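Local coordinates for translation initiation factor eif-2b-like protein (Chaetomium thermophilum, PDB 4ZEO) that forms the delta subunit of eIF2B, the guanine nucleotide exchange factor of eIF2, and probably acts in translation initiation, at residues R186-S191 with R202-H207; G227-L232 with D258-E263. All blocks are in the same frame, centred on the assembly; numbering follows the deposited sequence.

Interaction 1: R186-S191 with R202-H207; sequences RKVIES and RHFVPH
Phe-204 reaches from helix 200-219 to Val-188 and Ile-189 on helix 174-191, joining two successive members of the α-helical bundle of this eIF2B subunit. The contact across the segments is entirely apolar. The far end of the ring does the touching: Phe-204 CZ lies 3.9 Å from CG1 of Ile-189, and Phe-204 CE1 lies 4.3 Å from CG1 of Val-188. Both aliphatic groups approach the ring obliquely, and the Ile-189 side chain runs at about a right angle to that of Phe-204. With its CG anti to the backbone N (chi1 180°), Phe-204 spans a backbone separation of 9.0 Å, measured from its CA to the CA of Ile-189. Leu-209, Val-237 of helix 224-239 and Tyr-192 also pack on Phe-204, the Tyr-192 ring edge-to-face with it. Ile-189 also packs on Leu-253 and Ile-257 of helix 246-277.

Within each segment there are also polar contacts. Arg-186 and Glu-190, one turn apart, form a long salt bridge, with 3.8 Å between Arg-186 NH1 and Glu-190 OE2; Arg-186 NE has a second acidic partner, Asp-258 of helix 246-277. In the other helix Pro-206 has no N-H to give to the preceding turn, and the helix kinks there and widens into a π-type turn. CB of His-207 lies above one face of the His-203 imidazole, toward its rim, while His-207 ND1 makes a weak hydrogen bond of 3.5 Å to the carbonyl O of His-203.

Interaction 2: G227-L232 with D258-E263; sequences GNAIRL and DFLINE
Leu-260 is the centre of this contact, its two methyls divided between Leu-232 and Ala-229 of helix 224-239. Leu-260 CD2 meets Ala-229 CB at 4.0 Å. Leu-260 CD1 meets Leu-232 CD1 at 4.2 Å, methyl against methyl, with the two leucine side chains crossing at a slant. Holding CG anti to the backbone N (chi1 -167°), Leu-260 extends across to the facing helix. Ala-229 carries just one methyl, and the nearest backbones are there: its CA is 8.2 Å from that of Leu-260. Leu-182 of helix 174-191 packs on Leu-260 and Leu-178 on Ala-229, and Leu-232 also touches Trp-256 and Arg-264.

Beside this apolar patch Asn-228 is gripped at both ends of its amide. Arg-231 NH1 donates to Asn-228 OD1 at 2.8 Å, from a position 44° out of the carbonyl plane, while OD1 lies nearly in the guanidinium plane. ND2 donates to the carbonyl oxygens of Ile-395 and Phe-397, which probably fixes the rotation of the amide.

Apolar contact between neighbouring helices, with a third helix covering the same leucine, is the arrangement of a helical-bundle core, here that of the α-helical part of an eIF2B α/β/δ-family subunit.

Overall arrangement
From the N terminus, helix 174-191 leads through a connection into helix 200-219, and interaction 1 closes that excursion. The chain then turns into helix 224-239 and on into helix 246-277, where interaction 2 closes a second one. The two closures come in series, neither nested nor crossed, with centres about 16 Å apart. They are tied directly by a salt bridge of 2.8 Å between Arg-186 NE and Asp-258 OD1, which joins helix 174-191 to helix 246-277. Together the contacts link four consecutive helices of the bundle. Interaction 2 lies nearer the centre of the chain; the six-stranded parallel sheet begins only after helix 246-277.

Interaction 1: R186-S191 with R202-H207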
loop_
_atom_site.group_PDB
_atom_site.type_symbol
_atom_site.label_atom_id
_atom_site.label_comp_id
_atom_site.label_asym_id
_atom_site.label_seq_id
_atom_site.Cartn_x
_atom_site.Cartn_y
_atom_site.Cartn_z
ATOM N N ARG A 186 -17.887 -5.298 1.139
ATOM C CA ARG A 186 -18.338 -6.561 1.655
ATOM C C ARG A 186 -19.736 -6.381 2.263
ATOM O O ARG A 186 -20.646 -7.186 2.033
ATOM C CB ARG A 186 -17.328 -7.084 2.669
ATOM C CG ARG A 186 -17.362 -8.568 2.863
ATOM C CD ARG A 186 -16.452 -9.001 3.985
ATOM N NE ARG A 186 -16.476 -10.445 4.122
ATOM C CZ ARG A 186 -17.413 -11.082 4.813
ATOM N NH1 ARG A 186 -18.372 -10.382 5.406
ATOM N NH2 ARG A 186 -17.392 -12.405 4.916
ATOM N N LYS A 187 -19.899 -5.295 3.011
ATOM C CA LYS A 187 -21.172 -4.969 3.634
ATOM C C LYS A 187 -22.240 -4.623 2.574
ATOM O O LYS A 187 -23.408 -4.985 2.707
ATOM C CB LYS A 187 -20.977 -3.807 4.604
ATOM C CG LYS A 187 -20.325 -4.184 5.918
ATOM C CD LYS A 187 -20.272 -2.986 6.844
ATOM C CE LYS A 187 -19.314 -3.177 8.016
ATOM N NZ LYS A 187 -19.868 -4.015 9.121
ATOM N N VAL A 188 -21.823 -3.942 1.510
ATOM C CA VAL A 188 -22.723 -3.574 0.415
ATOM C C VAL A 188 -23.327 -4.827 -0.221
ATOM O O VAL A 188 -24.535 -4.895 -0.444
ATOM C CB VAL A 188 -21.987 -2.739 -0.651
ATOM C CG1 VAL A 188 -22.848 -2.540 -1.885
ATOM C CG2 VAL A 188 -21.548 -1.414 -0.072
ATOM N N ILE A 189 -22.487 -5.828 -0.462
ATOM C CA ILE A 189 -22.928 -7.095 -1.015
ATOM C C ILE A 189 -23.878 -7.828 -0.070
ATOM O O ILE A 189 -24.908 -8.347 -0.513
ATOM C CB ILE A 189 -21.726 -7.989 -1.324
ATOM C CG1 ILE A 189 -20.878 -7.350 -2.420
ATOM C CG2 ILE A 189 -22.167 -9.368 -1.748
ATOM C CD1 ILE A 189 -19.561 -8.043 -2.638
ATOM N N GLU A 190 -23.568 -7.815 1.231
ATOM C CA GLU A 190 -24.427 -8.450 2.233
ATOM C C GLU A 190 -25.815 -7.839 2.173
ATOM O O GLU A 190 -26.819 -8.544 2.158
ATOM C CB GLU A 190 -23.846 -8.303 3.653
ATOM C CG GLU A 190 -22.691 -9.255 3.984
ATOM C CD GLU A 190 -22.124 -9.081 5.406
ATOM O OE1 GLU A 190 -21.774 -7.939 5.794
ATOM O OE2 GLU A 190 -22.054 -10.094 6.144
ATOM N N SER A 191 -25.852 -6.516 2.109
ATOM C CA SER A 191 -27.094 -5.766 2.083
ATOM C C SER A 191 -27.856 -5.955 0.781
ATOM O O SER A 191 -29.066 -5.780 0.735
ATOM C CB SER A 191 -26.806 -4.281 2.299
ATOM O OG SER A 191 -26.540 -4.008 3.663
ATOM N N ARG A 202 -26.597 -8.481 -14.018
ATOM C CA ARG A 202 -27.003 -7.336 -14.829
ATOM C C ARG A 202 -27.217 -6.025 -14.032
ATOM O O ARG A 202 -27.027 -4.937 -14.571
ATOM C CB ARG A 202 -28.248 -7.722 -15.645
ATOM C CG ARG A 202 -27.891 -8.710 -16.783
ATOM C CD ARG A 202 -28.917 -8.747 -17.930
ATOM N NE ARG A 202 -28.836 -10.008 -18.680
ATOM C CZ ARG A 202 -29.586 -10.321 -19.736
ATOM N NH1 ARG A 202 -30.481 -9.461 -20.210
ATOM N NH2 ARG A 202 -29.429 -11.496 -20.336
ATOM N N HIS A 203 -27.781 -6.128 -12.828
ATOM C CA HIS A 203 -28.136 -4.971 -11.984
ATOM C C HIS A 203 -27.023 -4.387 -11.087
ATOM O O HIS A 203 -26.896 -3.169 -10.928
ATOM C CB HIS A 203 -29.333 -5.346 -11.103
ATOM C CG HIS A 203 -29.824 -4.230 -10.237
ATOM N ND1 HIS A 203 -29.523 -4.136 -8.891
ATOM C CD2 HIS A 203 -30.618 -3.167 -10.519
ATOM C CE1 HIS A 203 -30.090 -3.052 -8.393
ATOM N NE2 HIS A 203 -30.772 -2.452 -9.359
ATOM N N PHE A 204 -26.250 -5.261 -10.457
ATOM C CA PHE A 204 -25.381 -4.859 -9.359
ATOM C C PHE A 204 -24.320 -3.798 -9.706
ATOM O O PHE A 204 -24.199 -2.783 -9.015
ATOM C CB PHE A 204 -24.719 -6.109 -8.756
ATOM C CG PHE A 204 -23.791 -5.807 -7.614
ATOM C CD1 PHE A 204 -24.292 -5.438 -6.372
ATOM C CD2 PHE A 204 -22.415 -5.922 -7.767
ATOM C CE1 PHE A 204 -23.421 -5.135 -5.300
ATOM C CE2 PHE A 204 -21.540 -5.635 -6.702
ATOM C CZ PHE A 204 -22.045 -5.238 -5.472
ATOM N N VAL A 205 -23.565 -4.010 -10.768
ATOM C CA VAL A 205 -22.489 -3.083 -11.086
ATOM C C VAL A 205 -23.001 -1.678 -11.457
ATOM O O VAL A 205 -22.605 -0.694 -10.836
ATOM C CB VAL A 205 -21.590 -3.661 -12.215
ATOM C CG1 VAL A 205 -20.588 -2.631 -12.726
ATOM C CG2 VAL A 205 -20.882 -4.929 -11.716
ATOM N N PRO A 206 -23.932 -1.566 -12.412
ATOM C CA PRO A 206 -24.289 -0.168 -12.689
ATOM C C PRO A 206 -25.150 0.545 -11.602
ATOM O O PRO A 206 -25.026 1.747 -11.428
ATOM C CB PRO A 206 -25.030 -0.275 -14.024
ATOM C CG PRO A 206 -25.648 -1.651 -13.987
ATOM C CD PRO A 206 -24.610 -2.504 -13.334
ATOM N N HIS A 207 -26.063 -0.161 -10.950
ATOM C CA HIS A 207 -26.972 0.468 -9.982
ATOM C C HIS A 207 -26.497 0.547 -8.543
ATOM O O HIS A 207 -26.945 1.412 -7.813
ATOM C CB HIS A 207 -28.330 -0.218 -10.034
ATOM C CG HIS A 207 -29.047 0.028 -11.319
ATOM N ND1 HIS A 207 -28.765 -0.672 -12.472
ATOM C CD2 HIS A 207 -29.984 0.946 -11.658
ATOM C CE1 HIS A 207 -29.525 -0.227 -13.453
ATOM N NE2 HIS A 207 -30.278 0.753 -12.981
#

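Interaction 2: G227-L232 with D258-E263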
loop_
_atom_site.group_PDB
_atom_site.type_symbol
_atom_site.label_atom_id
_atom_site.label_comp_id
_atom_site.label_asym_id
_atom_site.label_seq_id
_atom_site.Cartn_x
_atom_site.Cartn_y
_atom_site.Cartn_z
ATOM N N GLY A 227 -8.177 0.829 -7.698
ATOM C CA GLY A 227 -8.505 0.661 -9.092
ATOM C C GLY A 227 -8.383 -0.799 -9.500
ATOM O O GLY A 227 -9.258 -1.328 -10.202
ATOM N N ASN A 228 -7.298 -1.449 -9.065
ATOM C CA ASN A 228 -7.062 -2.859 -9.402
ATOM C C ASN A 228 -8.097 -3.790 -8.780
ATOM O O ASN A 228 -8.625 -4.676 -9.444
ATOM C CB ASN A 228 -5.650 -3.288 -8.980
ATOM C CG ASN A 228 -4.581 -2.751 -9.911
ATOM O OD1 ASN A 228 -4.801 -2.667 -11.115
ATOM N ND2 ASN A 228 -3.412 -2.386 -9.359
ATOM N N ALA A 229 -8.396 -3.580 -7.503
ATOM C CA ALA A 229 -9.359 -4.439 -6.837
ATOM C C ALA A 229 -10.742 -4.356 -7.503
ATOM O O ALA A 229 -11.427 -5.371 -7.648
ATOM C CB ALA A 229 -9.450 -4.080 -5.368
ATOM N N ILE A 230 -11.134 -3.141 -7.892
ATOM C CA ILE A 230 -12.412 -2.866 -8.541
ATOM C C ILE A 230 -12.501 -3.566 -9.890
ATOM O O ILE A 230 -13.532 -4.162 -10.229
ATOM C CB ILE A 230 -12.625 -1.335 -8.692
ATOM C CG1 ILE A 230 -12.999 -0.725 -7.340
ATOM C CG2 ILE A 230 -13.719 -0.997 -9.707
ATOM C CD1 ILE A 230 -13.064 0.787 -7.329
ATOM N N ARG A 231 -11.418 -3.510 -10.659
ATOM C CA ARG A 231 -11.387 -4.206 -11.945
ATOM C C ARG A 231 -11.545 -5.707 -11.726
ATOM O O ARG A 231 -12.315 -6.353 -12.443
ATOM C CB ARG A 231 -10.099 -3.894 -12.712
ATOM C CG ARG A 231 -9.877 -4.746 -13.960
ATOM C CD ARG A 231 -8.567 -4.384 -14.632
ATOM N NE ARG A 231 -7.507 -4.255 -13.629
ATOM C CZ ARG A 231 -6.825 -5.274 -13.104
ATOM N NH1 ARG A 231 -5.901 -5.036 -12.187
ATOM N NH2 ARG A 231 -7.063 -6.527 -13.490
ATOM N N LEU A 232 -10.852 -6.251 -10.721
ATOM C CA LEU A 232 -10.971 -7.681 -10.394
ATOM C C LEU A 232 -12.371 -8.074 -9.924
ATOM O O LEU A 232 -12.911 -9.091 -10.365
ATOM C CB LEU A 232 -9.943 -8.080 -9.341
ATOM C CG LEU A 232 -8.480 -8.065 -9.789
ATOM C CD1 LEU A 232 -7.519 -8.206 -8.610
ATOM C CD2 LEU A 232 -8.245 -9.173 -10.800
ATOM N N ASP A 258 -12.695 -11.849 0.764
ATOM C CA ASP A 258 -11.924 -12.347 1.883
ATOM C C ASP A 258 -10.611 -12.932 1.397
ATOM O O ASP A 258 -9.571 -12.781 2.020
ATOM C CB ASP A 258 -12.729 -13.392 2.658
ATOM C CG ASP A 258 -13.888 -12.780 3.418
ATOM O OD1 ASP A 258 -13.986 -11.538 3.474
ATOM O OD2 ASP A 258 -14.709 -13.543 3.965
ATOM N N PHE A 259 -10.687 -13.618 0.274
ATOM C CA PHE A 259 -9.523 -14.181 -0.349
ATOM C C PHE A 259 -8.577 -13.051 -0.813
ATOM O O PHE A 259 -7.365 -13.112 -0.618
ATOM C CB PHE A 259 -9.957 -15.058 -1.520
ATOM C CG PHE A 259 -8.829 -15.715 -2.226
ATOM C CD1 PHE A 259 -8.374 -16.952 -1.830
ATOM C CD2 PHE A 259 -8.178 -15.056 -3.264
ATOM C CE1 PHE A 259 -7.323 -17.551 -2.486
ATOM C CE2 PHE A 259 -7.118 -15.639 -3.908
ATOM C CZ PHE A 259 -6.694 -16.892 -3.526
ATOM N N LEU A 260 -9.133 -12.009 -1.400
ATOM C CA LEU A 260 -8.311 -10.918 -1.892
ATOM C C LEU A 260 -7.611 -10.167 -0.747
ATOM O O LEU A 260 -6.416 -9.902 -0.819
ATOM C CB LEU A 260 -9.151 -9.948 -2.718
ATOM C CG LEU A 260 -8.321 -8.961 -3.535
ATOM C CD1 LEU A 260 -7.694 -9.655 -4.711
ATOM C CD2 LEU A 260 -9.143 -7.795 -4.008
ATOM N N ILE A 261 -8.344 -9.874 0.324
ATOM C CA ILE A 261 -7.775 -9.190 1.475
ATOM C C ILE A 261 -6.642 -10.010 2.061
ATOM O O ILE A 261 -5.558 -9.499 2.359
ATOM C CB ILE A 261 -8.842 -8.927 2.557
ATOM C CG1 ILE A 261 -9.822 -7.854 2.063
ATOM C CG2 ILE A 261 -8.210 -8.516 3.867
ATOM C CD1 ILE A 261 -10.911 -7.499 3.076
ATOM N N ASN A 262 -6.868 -11.302 2.184
ATOM C CA ASN A 262 -5.833 -12.135 2.741
ATOM C C ASN A 262 -4.586 -12.227 1.871
ATOM O O ASN A 262 -3.470 -12.087 2.348
ATOM C CB ASN A 262 -6.340 -13.535 3.011
ATOM C CG ASN A 262 -5.248 -14.405 3.494
ATOM O OD1 ASN A 262 -4.596 -14.074 4.480
ATOM N ND2 ASN A 262 -4.995 -15.498 2.798
ATOM N N GLU A 263 -4.776 -12.493 0.595
ATOM C CA GLU A 263 -3.642 -12.695 -0.284
ATOM C C GLU A 263 -2.927 -11.393 -0.713
ATOM O O GLU A 263 -1.697 -11.357 -0.773
ATOM C CB GLU A 263 -4.097 -13.501 -1.491
ATOM C CG GLU A 263 -3.354 -13.258 -2.757
ATOM C CD GLU A 263 -3.985 -13.980 -3.933
ATOM O OE1 GLU A 263 -4.652 -13.317 -4.758
ATOM O OE2 GLU A 263 -3.823 -15.218 -4.014
#